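PDB 4ULV: cytochrome c, class II from Shewanella frigidimarina, which probably serves in electron transfer and carries a covalently bound heme c, an iron centre to which diatomic gases can bind in cytochromes c'. Local coordinates for residues W75-D80 against D123-D128; I54-F59 against S83-F88; E10-A15 against A61-G66. One frame throughout, in Å; residues are numbered along the deposited sequence. Where two conformers were deposited one is given.

Contact 1 (W75-D80 against D123-D128); sequences WQDKAD and DVYKKD. With HEC (heme c), chain C.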
loop_
_atom_site.group_PDB
_atom_site.type_symbol
_atom_site.label_atom_id
_atom_site.label_comp_id
_atom_site.label_asym_id
_atom_site.label_seq_id
_atom_site.Cartn_x
_atom_site.Cartn_y
_atom_site.Cartn_z
ATOM N N TRP A 75 -19.634 11.476 -5.649
ATOM C CA TRP A 75 -19.650 11.861 -7.029
ATOM C C TRP A 75 -20.461 13.125 -7.307
ATOM O O TRP A 75 -20.229 13.811 -8.299
ATOM C CB TRP A 75 -20.071 10.675 -7.913
ATOM C CG TRP A 75 -18.969 9.624 -7.887
ATOM C CD1 TRP A 75 -17.814 9.595 -8.660
ATOM C CD2 TRP A 75 -18.863 8.524 -6.980
ATOM N NE1 TRP A 75 -17.020 8.581 -8.266
ATOM C CE2 TRP A 75 -17.630 7.896 -7.237
ATOM C CE3 TRP A 75 -19.684 8.029 -5.958
ATOM C CZ2 TRP A 75 -17.201 6.808 -6.534
ATOM C CZ3 TRP A 75 -19.246 6.932 -5.252
ATOM C CH2 TRP A 75 -18.030 6.324 -5.546
ATOM N N GLN A 76 -21.339 13.483 -6.380
ATOM C CA GLN A 76 -22.012 14.762 -6.497
ATOM C C GLN A 76 -21.101 15.910 -6.141
ATOM O O GLN A 76 -21.186 16.992 -6.775
ATOM C CB GLN A 76 -23.250 14.848 -5.627
ATOM C CG GLN A 76 -23.846 16.230 -5.744
ATOM C CD GLN A 76 -25.291 16.254 -5.497
ATOM O OE1 GLN A 76 -25.734 15.991 -4.371
ATOM N NE2 GLN A 76 -26.054 16.637 -6.515
ATOM N N ASP A 77 -20.263 15.694 -5.127
ATOM C CA ASP A 77 -19.387 16.675 -4.548
ATOM C C ASP A 77 -17.908 16.240 -4.700
ATOM O O ASP A 77 -17.177 16.218 -3.689
ATOM C CB ASP A 77 -19.800 16.815 -3.090
ATOM C CG ASP A 77 -21.190 17.475 -2.949
ATOM O OD1 ASP A 77 -21.714 18.008 -3.948
ATOM O OD2 ASP A 77 -21.703 17.533 -1.844
ATOM N N LYS A 78 -17.499 15.808 -5.905
ATOM C CA LYS A 78 -16.179 15.204 -6.033
ATOM C C LYS A 78 -15.087 16.228 -5.767
ATOM O O LYS A 78 -14.040 15.838 -5.303
ATOM C CB LYS A 78 -16.009 14.502 -7.386
ATOM C CG LYS A 78 -14.786 13.602 -7.472
ATOM C CD LYS A 78 -15.054 12.239 -6.873
ATOM C CE LYS A 78 -13.899 11.268 -6.816
ATOM N NZ LYS A 78 -13.358 10.925 -8.158
ATOM N N ALA A 79 -15.323 17.513 -6.045
ATOM C CA ALA A 79 -14.340 18.544 -5.670
ATOM C C ALA A 79 -14.037 18.519 -4.184
ATOM O O ALA A 79 -12.880 18.558 -3.757
ATOM C CB ALA A 79 -14.787 19.891 -6.146
ATOM N N ASP A 80 -15.102 18.478 -3.384
ATOM C CA ASP A 80 -14.892 18.445 -1.949
ATOM C C ASP A 80 -14.192 17.164 -1.510
ATOM O O ASP A 80 -13.296 17.192 -0.685
ATOM C CB ASP A 80 -16.186 18.651 -1.148
ATOM C CG ASP A 80 -15.951 18.672 0.354
ATOM O OD1 ASP A 80 -15.275 19.620 0.868
ATOM O OD2 ASP A 80 -16.412 17.707 0.981
ATOM N N ASP A 123 -17.409 10.893 7.849
ATOM C CA ASP A 123 -18.688 11.481 8.304
ATOM C C ASP A 123 -19.535 11.892 7.133
ATOM O O ASP A 123 -20.764 11.742 7.160
ATOM C CB ASP A 123 -18.383 12.702 9.184
ATOM C CG ASP A 123 -18.030 12.327 10.592
ATOM O OD1 ASP A 123 -18.175 11.163 10.984
ATOM O OD2 ASP A 123 -17.552 13.259 11.295
ATOM N N VAL A 124 -18.899 12.372 6.057
ATOM C CA VAL A 124 -19.619 12.907 4.892
ATOM C C VAL A 124 -19.854 11.842 3.805
ATOM O O VAL A 124 -20.907 11.880 3.152
ATOM C CB VAL A 124 -18.931 14.184 4.337
ATOM C CG1 VAL A 124 -19.680 14.755 3.183
ATOM C CG2 VAL A 124 -18.777 15.193 5.429
ATOM N N TYR A 125 -18.859 10.952 3.576
ATOM C CA TYR A 125 -18.796 10.155 2.357
ATOM C C TYR A 125 -18.834 8.664 2.542
ATOM O O TYR A 125 -18.816 7.941 1.520
ATOM C CB TYR A 125 -17.555 10.583 1.592
ATOM C CG TYR A 125 -17.635 11.977 1.087
ATOM C CD1 TYR A 125 -18.567 12.379 0.177
ATOM C CD2 TYR A 125 -16.724 12.952 1.527
ATOM C CE1 TYR A 125 -18.640 13.662 -0.280
ATOM C CE2 TYR A 125 -16.802 14.241 1.078
ATOM C CZ TYR A 125 -17.771 14.640 0.207
ATOM O OH TYR A 125 -17.904 15.917 -0.257
ATOM N N LYS A 126 -18.947 8.155 3.756
ATOM C CA LYS A 126 -18.945 6.712 4.024
ATOM C C LYS A 126 -20.170 6.382 4.796
ATOM O O LYS A 126 -20.618 7.088 5.684
ATOM C CB LYS A 126 -17.695 6.255 4.807
ATOM C CG LYS A 126 -17.453 4.770 4.894
ATOM C CD LYS A 126 -16.216 4.428 5.688
ATOM C CE LYS A 126 -15.939 2.969 5.944
ATOM N NZ LYS A 126 -16.916 2.385 6.915
ATOM N N LYS A 127 -20.769 5.237 4.474
ATOM C CA LYS A 127 -21.954 4.734 5.228
ATOM C C LYS A 127 -21.585 4.551 6.676
ATOM O O LYS A 127 -20.454 4.220 7.023
ATOM C CB LYS A 127 -22.455 3.395 4.646
ATOM C CG LYS A 127 -22.918 3.519 3.222
ATOM C CD LYS A 127 -23.350 2.191 2.617
ATOM C CE LYS A 127 -23.538 2.332 1.105
ATOM N NZ LYS A 127 -23.728 1.059 0.350
ATOM N N ASP A 128 -22.558 4.777 7.555
ATOM C CA ASP A 128 -22.408 4.411 8.966
ATOM C C ASP A 128 -22.325 2.906 9.196
ATOM O O ASP A 128 -21.734 2.515 10.205
ATOM C CB ASP A 128 -23.605 4.901 9.777
ATOM C CG ASP A 128 -23.654 6.396 9.926
ATOM O OD1 ASP A 128 -22.726 7.130 9.498
ATOM O OD2 ASP A 128 -24.677 6.814 10.515
ATOM O OXT ASP A 128 -22.847 2.078 8.418
HETATM FE FE HEC C . -11.332 5.689 5.013
HETATM C CHA HEC C . -13.114 2.952 3.955
HETATM C CHB HEC C . -9.755 3.755 7.278
HETATM C CHC HEC C . -9.135 8.211 5.600
HETATM C CHD HEC C . -12.861 7.581 2.646
HETATM N NA HEC C . -11.419 3.656 5.492
HETATM C C1A HEC C . -12.213 2.690 4.991
HETATM C C2A HEC C . -12.007 1.461 5.633
HETATM C C3A HEC C . -11.054 1.691 6.576
HETATM C C4A HEC C . -10.695 3.072 6.465
HETATM C CMA HEC C . -10.503 0.712 7.555
HETATM C CAA HEC C . -12.737 0.150 5.320
HETATM C CBA HEC C . -11.986 -0.618 4.214
HETATM C CGA HEC C . -12.607 -1.979 3.914
HETATM O O1A HEC C . -13.652 -2.016 3.269
HETATM O O2A HEC C . -12.003 -2.992 4.301
HETATM N NB HEC C . -9.632 5.924 6.165
HETATM C C1B HEC C . -9.192 5.074 7.135
HETATM C C2B HEC C . -8.229 5.632 7.987
HETATM C C3B HEC C . -8.082 6.885 7.469
HETATM C C4B HEC C . -8.928 7.070 6.380
HETATM C CMB HEC C . -7.621 5.026 9.187
HETATM C CAB HEC C . -7.180 8.011 7.945
HETATM C CBB HEC C . -5.802 7.575 8.428
HETATM N NC HEC C . -10.977 7.596 4.207
HETATM C C1C HEC C . -10.059 8.547 4.639
HETATM C C2C HEC C . -10.234 9.754 3.934
HETATM C C3C HEC C . -11.302 9.577 3.058
HETATM C C4C HEC C . -11.721 8.213 3.288
HETATM C CMC HEC C . -9.375 10.999 4.177
HETATM C CAC HEC C . -11.956 10.537 2.114
HETATM C CBC HEC C . -11.168 11.674 1.537
HETATM N ND HEC C . -12.732 5.323 3.512
HETATM C C1D HEC C . -13.321 6.226 2.741
HETATM C C2D HEC C . -14.427 5.695 2.012
HETATM C C3D HEC C . -14.426 4.363 2.314
HETATM C C4D HEC C . -13.413 4.168 3.288
HETATM C CMD HEC C . -15.307 6.393 1.058
HETATM C CAD HEC C . -15.316 3.316 1.723
HETATM C CBD HEC C . -14.628 2.486 0.635
HETATM C CGD HEC C . -15.538 1.403 0.025
HETATM O O1D HEC C . -16.255 0.732 0.850
HETATM O O2D HEC C . -15.540 1.335 -1.212
HETATM O O HOH W 1 -20.327 17.234 0.269
#

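Contact 2 (I54-F59 against S83-F88); sequences IPHEGF and SKMTAF. With HEC (heme c), chain C.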
loop_
_atom_site.group_PDB
_atom_site.type_symbol
_atom_site.label_atom_id
_atom_site.label_comp_id
_atom_site.label_asym_id
_atom_site.label_seq_id
_atom_site.Cartn_x
_atom_site.Cartn_y
_atom_site.Cartn_z
ATOM N N ILE A 54 -2.866 6.059 -2.553
ATOM C CA ILE A 54 -3.355 4.851 -3.330
ATOM C C ILE A 54 -4.886 4.807 -3.572
ATOM O O ILE A 54 -5.306 4.611 -4.699
ATOM C CB ILE A 54 -2.859 3.582 -2.684
ATOM C CG1 ILE A 54 -1.341 3.485 -2.619
ATOM C CG2 ILE A 54 -3.413 2.306 -3.401
ATOM C CD1 ILE A 54 -0.632 3.585 -3.870
ATOM N N PRO A 55 -5.731 5.030 -2.557
ATOM C CA PRO A 55 -7.179 4.659 -2.765
ATOM C C PRO A 55 -7.952 5.572 -3.671
ATOM O O PRO A 55 -8.986 5.132 -4.242
ATOM C CB PRO A 55 -7.803 4.703 -1.367
ATOM C CG PRO A 55 -6.866 5.623 -0.591
ATOM C CD PRO A 55 -5.478 5.358 -1.139
ATOM N N HIS A 56 -7.561 6.860 -3.833
ATOM C CA HIS A 56 -8.344 7.771 -4.635
ATOM C C HIS A 56 -8.675 7.205 -6.050
ATOM O O HIS A 56 -9.793 7.432 -6.555
ATOM C CB HIS A 56 -7.614 9.097 -4.747
ATOM C CG HIS A 56 -8.341 10.094 -5.555
ATOM N ND1 HIS A 56 -8.062 10.320 -6.881
ATOM C CD2 HIS A 56 -9.353 10.920 -5.248
ATOM C CE1 HIS A 56 -8.866 11.248 -7.355
ATOM N NE2 HIS A 56 -9.666 11.624 -6.378
ATOM N N GLU A 57 -7.699 6.582 -6.683
ATOM C CA GLU A 57 -7.835 6.019 -8.031
ATOM C C GLU A 57 -9.056 5.090 -8.149
ATOM O O GLU A 57 -9.642 4.997 -9.244
ATOM C CB GLU A 57 -6.573 5.275 -8.385
ATOM C CG GLU A 57 -6.569 4.773 -9.849
ATOM C CD GLU A 57 -5.308 4.113 -10.311
ATOM O OE1 GLU A 57 -4.319 4.072 -9.512
ATOM O OE2 GLU A 57 -5.275 3.724 -11.514
ATOM N N GLY A 58 -9.409 4.423 -7.063
ATOM C CA GLY A 58 -10.561 3.532 -7.117
ATOM C C GLY A 58 -11.930 4.189 -7.161
ATOM O O GLY A 58 -12.920 3.470 -7.369
ATOM N N PHE A 59 -12.047 5.492 -6.915
ATOM C CA PHE A 59 -13.362 6.142 -6.840
ATOM C C PHE A 59 -13.937 6.564 -8.188
ATOM O O PHE A 59 -14.197 7.756 -8.463
ATOM C CB PHE A 59 -13.328 7.273 -5.839
ATOM C CG PHE A 59 -13.258 6.790 -4.413
ATOM C CD1 PHE A 59 -14.412 6.445 -3.710
ATOM C CD2 PHE A 59 -12.002 6.601 -3.781
ATOM C CE1 PHE A 59 -14.299 5.962 -2.435
ATOM C CE2 PHE A 59 -11.941 6.113 -2.492
ATOM C CZ PHE A 59 -13.110 5.798 -1.815
ATOM N N SER A 83 -10.578 17.490 -2.379
ATOM C CA SER A 83 -9.919 18.413 -1.451
ATOM C C SER A 83 -9.591 17.687 -0.151
ATOM O O SER A 83 -8.482 17.738 0.330
ATOM C CB SER A 83 -10.836 19.589 -1.232
ATOM O OG SER A 83 -10.312 20.470 -0.234
ATOM N N LYS A 84 -10.585 16.943 0.391
ATOM C CA LYS A 84 -10.327 16.145 1.614
ATOM C C LYS A 84 -9.212 15.104 1.382
ATOM O O LYS A 84 -8.358 14.848 2.227
ATOM C CB LYS A 84 -11.606 15.429 2.120
ATOM C CG LYS A 84 -12.599 16.349 2.729
ATOM C CD LYS A 84 -13.765 15.548 3.366
ATOM C CE LYS A 84 -14.946 16.358 3.877
ATOM N NZ LYS A 84 -14.542 17.534 4.657
ATOM N N MET A 85 -9.286 14.414 0.241
ATOM C CA MET A 85 -8.266 13.397 -0.027
ATOM C C MET A 85 -6.854 13.971 -0.138
ATOM O O MET A 85 -5.928 13.383 0.419
ATOM C CB MET A 85 -8.642 12.587 -1.255
ATOM C CG MET A 85 -7.731 11.373 -1.480
ATOM S SD MET A 85 -8.016 10.065 -0.292
ATOM C CE MET A 85 -9.613 9.362 -0.800
ATOM N N THR A 86 -6.719 15.068 -0.874
ATOM C CA THR A 86 -5.401 15.710 -0.944
ATOM C C THR A 86 -4.910 16.267 0.365
ATOM O O THR A 86 -3.728 16.155 0.710
ATOM C CB THR A 86 -5.346 16.753 -2.057
ATOM O OG1 THR A 86 -6.298 17.773 -1.886
ATOM C CG2 THR A 86 -5.586 16.172 -3.364
ATOM N N ALA A 87 -5.838 16.763 1.184
ATOM C CA ALA A 87 -5.481 17.200 2.501
ATOM C C ALA A 87 -5.029 16.075 3.382
ATOM O O ALA A 87 -4.081 16.198 4.157
ATOM C CB ALA A 87 -6.602 17.973 3.140
ATOM N N PHE A 88 -5.674 14.884 3.166
ATOM C CA PHE A 88 -5.215 13.709 3.889
ATOM C C PHE A 88 -3.779 13.327 3.483
ATOM O O PHE A 88 -2.947 12.997 4.309
ATOM C CB PHE A 88 -6.243 12.546 3.672
ATOM C CG PHE A 88 -5.756 11.193 4.079
ATOM C CD1 PHE A 88 -5.192 10.966 5.326
ATOM C CD2 PHE A 88 -5.994 10.072 3.248
ATOM C CE1 PHE A 88 -4.804 9.703 5.726
ATOM C CE2 PHE A 88 -5.578 8.815 3.650
ATOM C CZ PHE A 88 -5.009 8.592 4.874
HETATM FE FE HEC C . -11.332 5.689 5.013
HETATM C CHA HEC C . -13.114 2.952 3.955
HETATM C CHB HEC C . -9.755 3.755 7.278
HETATM C CHC HEC C . -9.135 8.211 5.600
HETATM C CHD HEC C . -12.861 7.581 2.646
HETATM N NA HEC C . -11.419 3.656 5.492
HETATM C C1A HEC C . -12.213 2.690 4.991
HETATM C C2A HEC C . -12.007 1.461 5.633
HETATM C C3A HEC C . -11.054 1.691 6.576
HETATM C C4A HEC C . -10.695 3.072 6.465
HETATM C CMA HEC C . -10.503 0.712 7.555
HETATM C CAA HEC C . -12.737 0.150 5.320
HETATM C CBA HEC C . -11.986 -0.618 4.214
HETATM C CGA HEC C . -12.607 -1.979 3.914
HETATM O O1A HEC C . -13.652 -2.016 3.269
HETATM O O2A HEC C . -12.003 -2.992 4.301
HETATM N NB HEC C . -9.632 5.924 6.165
HETATM C C1B HEC C . -9.192 5.074 7.135
HETATM C C2B HEC C . -8.229 5.632 7.987
HETATM C C3B HEC C . -8.082 6.885 7.469
HETATM C C4B HEC C . -8.928 7.070 6.380
HETATM C CMB HEC C . -7.621 5.026 9.187
HETATM C CAB HEC C . -7.180 8.011 7.945
HETATM C CBB HEC C . -5.802 7.575 8.428
HETATM N NC HEC C . -10.977 7.596 4.207
HETATM C C1C HEC C . -10.059 8.547 4.639
HETATM C C2C HEC C . -10.234 9.754 3.934
HETATM C C3C HEC C . -11.302 9.577 3.058
HETATM C C4C HEC C . -11.721 8.213 3.288
HETATM C CMC HEC C . -9.375 10.999 4.177
HETATM C CAC HEC C . -11.956 10.537 2.114
HETATM C CBC HEC C . -11.168 11.674 1.537
HETATM N ND HEC C . -12.732 5.323 3.512
HETATM C C1D HEC C . -13.321 6.226 2.741
HETATM C C2D HEC C . -14.427 5.695 2.012
HETATM C C3D HEC C . -14.426 4.363 2.314
HETATM C C4D HEC C . -13.413 4.168 3.288
HETATM C CMD HEC C . -15.307 6.393 1.058
HETATM C CAD HEC C . -15.316 3.316 1.723
HETATM C CBD HEC C . -14.628 2.486 0.635
HETATM C CGD HEC C . -15.538 1.403 0.025
HETATM O O1D HEC C . -16.255 0.732 0.850
HETATM O O2D HEC C . -15.540 1.335 -1.212
#

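Contact 3 (E10-A15 against A61-G66); sequences EYRQAA and AGSDKG. With HEC (heme c), chain C; SO4 (sulfate ion), chain G.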
loop_
_atom_site.group_PDB
_atom_site.type_symbol
_atom_site.label_atom_id
_atom_site.label_comp_id
_atom_site.label_asym_id
_atom_site.label_seq_id
_atom_site.Cartn_x
_atom_site.Cartn_y
_atom_site.Cartn_z
ATOM N N GLU A 10 -12.583 -3.057 -4.725
ATOM C CA GLU A 10 -11.676 -3.884 -3.981
ATOM C C GLU A 10 -10.302 -3.197 -3.806
ATOM O O GLU A 10 -9.693 -3.345 -2.761
ATOM C CB GLU A 10 -11.530 -5.250 -4.679
ATOM C CG GLU A 10 -12.811 -6.046 -4.461
ATOM C CD GLU A 10 -13.008 -7.244 -5.382
ATOM O OE1 GLU A 10 -12.011 -7.708 -5.943
ATOM O OE2 GLU A 10 -14.174 -7.753 -5.519
ATOM N N TYR A 11 -9.868 -2.493 -4.837
ATOM C CA TYR A 11 -8.590 -1.767 -4.788
ATOM C C TYR A 11 -8.629 -0.712 -3.661
ATOM O O TYR A 11 -7.701 -0.673 -2.798
ATOM C CB TYR A 11 -8.345 -1.152 -6.140
ATOM C CG TYR A 11 -7.021 -0.419 -6.304
ATOM C CD1 TYR A 11 -5.882 -1.090 -6.699
ATOM C CD2 TYR A 11 -6.938 0.947 -6.076
ATOM C CE1 TYR A 11 -4.688 -0.418 -6.883
ATOM C CE2 TYR A 11 -5.740 1.621 -6.213
ATOM C CZ TYR A 11 -4.620 0.921 -6.613
ATOM O OH TYR A 11 -3.379 1.517 -6.803
ATOM N N ARG A 12 -9.645 0.145 -3.668
ATOM C CA ARG A 12 -9.643 1.211 -2.620
ATOM C C ARG A 12 -9.809 0.621 -1.216
ATOM O O ARG A 12 -9.209 1.083 -0.267
ATOM C CB ARG A 12 -10.667 2.304 -2.928
ATOM C CG ARG A 12 -12.128 1.908 -2.740
ATOM C CD ARG A 12 -12.976 2.619 -3.743
ATOM N NE ARG A 12 -14.418 2.431 -3.476
ATOM C CZ ARG A 12 -15.365 2.735 -4.358
ATOM N NH1 ARG A 12 -15.066 3.128 -5.587
ATOM N NH2 ARG A 12 -16.656 2.649 -4.025
ATOM N N GLN A 13 -10.677 -0.395 -1.073
ATOM C CA GLN A 13 -10.848 -1.083 0.232
ATOM C C GLN A 13 -9.556 -1.733 0.777
ATOM O O GLN A 13 -9.208 -1.610 1.957
ATOM C CB GLN A 13 -11.966 -2.124 0.193
ATOM C CG GLN A 13 -13.335 -1.496 -0.035
ATOM C CD GLN A 13 -14.438 -2.534 -0.226
ATOM O OE1 GLN A 13 -14.173 -3.675 -0.630
ATOM N NE2 GLN A 13 -15.676 -2.115 0.040
ATOM N N ALA A 14 -8.811 -2.363 -0.131
ATOM C CA ALA A 14 -7.544 -3.001 0.217
ATOM C C ALA A 14 -6.568 -1.926 0.751
ATOM O O ALA A 14 -5.944 -2.128 1.779
ATOM C CB ALA A 14 -6.909 -3.684 -0.973
ATOM N N ALA A 15 -6.557 -0.795 0.052
ATOM C CA ALA A 15 -5.636 0.300 0.495
ATOM C C ALA A 15 -5.996 0.862 1.857
ATOM O O ALA A 15 -5.147 1.041 2.730
ATOM C CB ALA A 15 -5.642 1.403 -0.606
ATOM N N ALA A 61 -16.547 6.726 -11.423
ATOM C CA ALA A 61 -17.974 6.957 -11.591
ATOM C C ALA A 61 -18.781 5.657 -11.610
ATOM O O ALA A 61 -18.375 4.668 -12.232
ATOM C CB ALA A 61 -18.259 7.767 -12.853
ATOM N N GLY A 62 -19.936 5.677 -10.925
ATOM C CA GLY A 62 -20.843 4.514 -10.878
ATOM C C GLY A 62 -20.522 3.494 -9.800
ATOM O O GLY A 62 -21.323 2.565 -9.568
ATOM N N SER A 63 -19.387 3.668 -9.092
ATOM C CA SER A 63 -18.973 2.672 -8.117
ATOM C C SER A 63 -19.507 2.969 -6.734
ATOM O O SER A 63 -18.988 2.444 -5.768
ATOM C CB SER A 63 -17.480 2.453 -8.153
ATOM O OG SER A 63 -16.737 3.673 -7.746
ATOM N N ASP A 64 -20.596 3.747 -6.653
ATOM C CA ASP A 64 -21.466 3.696 -5.492
ATOM C C ASP A 64 -22.317 2.404 -5.469
ATOM O O ASP A 64 -22.836 2.024 -4.433
ATOM C CB ASP A 64 -22.357 4.944 -5.475
ATOM C CG ASP A 64 -23.349 4.988 -6.624
ATOM O OD1 ASP A 64 -22.880 5.064 -7.775
ATOM O OD2 ASP A 64 -24.599 4.886 -6.352
ATOM N N LYS A 65 -22.453 1.766 -6.635
ATOM C CA LYS A 65 -23.117 0.490 -6.797
ATOM C C LYS A 65 -22.097 -0.603 -6.582
ATOM O O LYS A 65 -20.927 -0.455 -7.001
ATOM C CB LYS A 65 -23.775 0.400 -8.177
ATOM C CG LYS A 65 -24.844 1.511 -8.368
ATOM C CD LYS A 65 -25.384 1.614 -9.797
ATOM N N GLY A 66 -22.483 -1.697 -5.969
ATOM C CA GLY A 66 -21.592 -2.768 -5.602
ATOM C C GLY A 66 -21.440 -2.985 -4.114
ATOM O O GLY A 66 -22.202 -2.419 -3.318
HETATM FE FE HEC C . -11.332 5.689 5.013
HETATM C CHA HEC C . -13.114 2.952 3.955
HETATM C CHB HEC C . -9.755 3.755 7.278
HETATM C CHC HEC C . -9.135 8.211 5.600
HETATM C CHD HEC C . -12.861 7.581 2.646
HETATM N NA HEC C . -11.419 3.656 5.492
HETATM C C1A HEC C . -12.213 2.690 4.991
HETATM C C2A HEC C . -12.007 1.461 5.633
HETATM C C3A HEC C . -11.054 1.691 6.576
HETATM C C4A HEC C . -10.695 3.072 6.465
HETATM C CMA HEC C . -10.503 0.712 7.555
HETATM C CAA HEC C . -12.737 0.150 5.320
HETATM C CBA HEC C . -11.986 -0.618 4.214
HETATM C CGA HEC C . -12.607 -1.979 3.914
HETATM O O1A HEC C . -13.652 -2.016 3.269
HETATM O O2A HEC C . -12.003 -2.992 4.301
HETATM N NB HEC C . -9.632 5.924 6.165
HETATM C C1B HEC C . -9.192 5.074 7.135
HETATM C C2B HEC C . -8.229 5.632 7.987
HETATM C C3B HEC C . -8.082 6.885 7.469
HETATM C C4B HEC C . -8.928 7.070 6.380
HETATM C CMB HEC C . -7.621 5.026 9.187
HETATM C CAB HEC C . -7.180 8.011 7.945
HETATM C CBB HEC C . -5.802 7.575 8.428
HETATM N NC HEC C . -10.977 7.596 4.207
HETATM C C1C HEC C . -10.059 8.547 4.639
HETATM C C2C HEC C . -10.234 9.754 3.934
HETATM C C3C HEC C . -11.302 9.577 3.058
HETATM C C4C HEC C . -11.721 8.213 3.288
HETATM C CMC HEC C . -9.375 10.999 4.177
HETATM C CAC HEC C . -11.956 10.537 2.114
HETATM C CBC HEC C . -11.168 11.674 1.537
HETATM N ND HEC C . -12.732 5.323 3.512
HETATM C C1D HEC C . -13.321 6.226 2.741
HETATM C C2D HEC C . -14.427 5.695 2.012
HETATM C C3D HEC C . -14.426 4.363 2.314
HETATM C C4D HEC C . -13.413 4.168 3.288
HETATM C CMD HEC C . -15.307 6.393 1.058
HETATM C CAD HEC C . -15.316 3.316 1.723
HETATM C CBD HEC C . -14.628 2.486 0.635
HETATM C CGD HEC C . -15.538 1.403 0.025
HETATM O O1D HEC C . -16.255 0.732 0.850
HETATM O O2D HEC C . -15.540 1.335 -1.212
HETATM S S SO4 G . -14.040 7.401 -14.384
HETATM O O1 SO4 G . -14.814 6.270 -14.875
HETATM O O2 SO4 G . -13.811 8.388 -15.461
HETATM O O3 SO4 G . -12.744 6.896 -13.923
HETATM O O4 SO4 G . -14.806 7.976 -13.284
#

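Contact 1 (W75-D80 against D123-D128)
Y125 joins D123-D128 to W75-D80, touching D80 and D77. V124, one residue earlier in the last turn of helix 104-125, does not reach the other segment; its CG1 instead lies 3.5 Å above the Y125 ring plane, over the ring centre, so that one face is covered from within the same helix. Y125 follows, its CG anti to the carbonyl carbon (chi1 -67°), and this directs the ring at the start of helix 78-98. The hydroxyl ends the reach: OH donates to D80 OD2 at 2.6 Å, meeting the anti lone pair of that oxygen, which sits at the ring edge near its plane while the carboxylate is turned 42° from the ring. D80 OD2 comes forward because its CG is anti to the backbone N (chi1 -178°). A water donates to Y125 OH at 2.8 Å and, in the given one of two conformers, also bridges to D77. F81, next along helix 78-98, meets the tyrosine ring edge-to-face. At K126 the chain leaves the helix, and its methylenes turn to the heme, CE lying 3.5 Å from HEC CHA on the face from which H122 of the same helix ligates the iron. K127 then ties the tail to the loop before helix 73-76 through NZ and the carbonyl of T68. Chemically, two hydrogen bonds hold the phenol hydroxyl, which donates one and accepts the other, and the short bond to a carboxylate would probably spread some of the negative charge of D80 onto the tyrosine oxygen.

Contact 2 (I54-F59 against S83-F88)
M85 meets H56 and F59 with a side chain bent twice, at both chi2 (72°) and chi3 (73°), and this hook supplies nearly all that segment S83-F88 of helix 78-98 offers to segment I54-F59. Its CG packs 4.0 Å from H56 CB, the two side chains crossing at a slant. The bend brings the methyl CE round to F59 CE2 at 4.3 Å and to HEC CBC at 3.6 Å, so the thioether lies between loop and heme. The imidazole of H56 is held by its own polar partner, D82, through NE2. F59 rests its far end on the heme, CZ being 3.7 Å from the methyl CMD, and R12 makes a cation-pi contact with its ring. In the four-helix bundle of the cytochromes c', the loop after helix 38-51 here reaches one rim of the heme through F59, with helix 78-98 flanking the porphyrin; two i to i-3 bonds, G58 N to P55 O and F59 N to H56 O, make tight turns without a regular helix. Further along helix 78-98, F88 sets CB 3.5 Å from HEC CMC, while one face of its ring looks on HEC CHC near the rim and CE1 lies 3.6 Å from HEC CBB. With an alanine in place of F88, the CHC edge and CBB would probably lose their ring contact, opening a gap beside them. E57, one residue past H56, forms a salt bridge with R44 of the second subunit.

Contact 3 (E10-A15 against A61-G66)
S63 OG has two hydrogen-bond partners: R12 NH1 donates to it at 2.8 Å with an N-H...O angle of 163°, and the carbonyl oxygen of I60 is the other. The serine oxygen lies almost in the guanidinium plane. R12 NH2 adds a second bond, to S63 O at 2.9 Å, but comes from above that carbonyl plane, so the end-on grip is flat at one atom and tilted at the other. NE, at the near side of the same group, donates to HEC O2D at 2.8 Å, and NH2 adds a weak bond to that oxygen. The side chain leaves helix 5-30 with CG between the backbone N and the carbonyl carbon (chi1 72°), which carries it across to the propionate. Thus R12, a residue seen to bind the heme, makes the direct hydrogen bonds between E10-A15, on the first helix of the cytochrome c' bundle, and A61-G66, in the loop before helix 73-76. Q13, next in the helix, takes the second oxygen of the same propionate, NE2 reaching HEC O1D at 3.0 Å in a nearly straight bond; NE2 also bonds the carbonyl of D67. G58 and T68 also receive bonds from R12, through NH1 and NH2, and the positive group is likely to stabilise the propionate as an anion.

Contact 2 lies nearest the middle of the chain and is apolar, a methionine wedged between loop and heme; contacts 1 and 3 lie farther out and work through hydrogen bonds. Contact 1 is partly buried and uses a phenol, a carboxylate and water, whereas contact 3 buries an arginine facing a heme propionate. Contacts 1 and 2 share helix 78-98; contacts 2 and 3 share the loop between helices 38-51 and 73-76. F59 O accepts a probable hydrogen bond from W75 NE1, G58 O one from R12 NH1, and the W75 ring packs on S63. All three touch the heme, and contacts 2 and 3 also meet the second subunit.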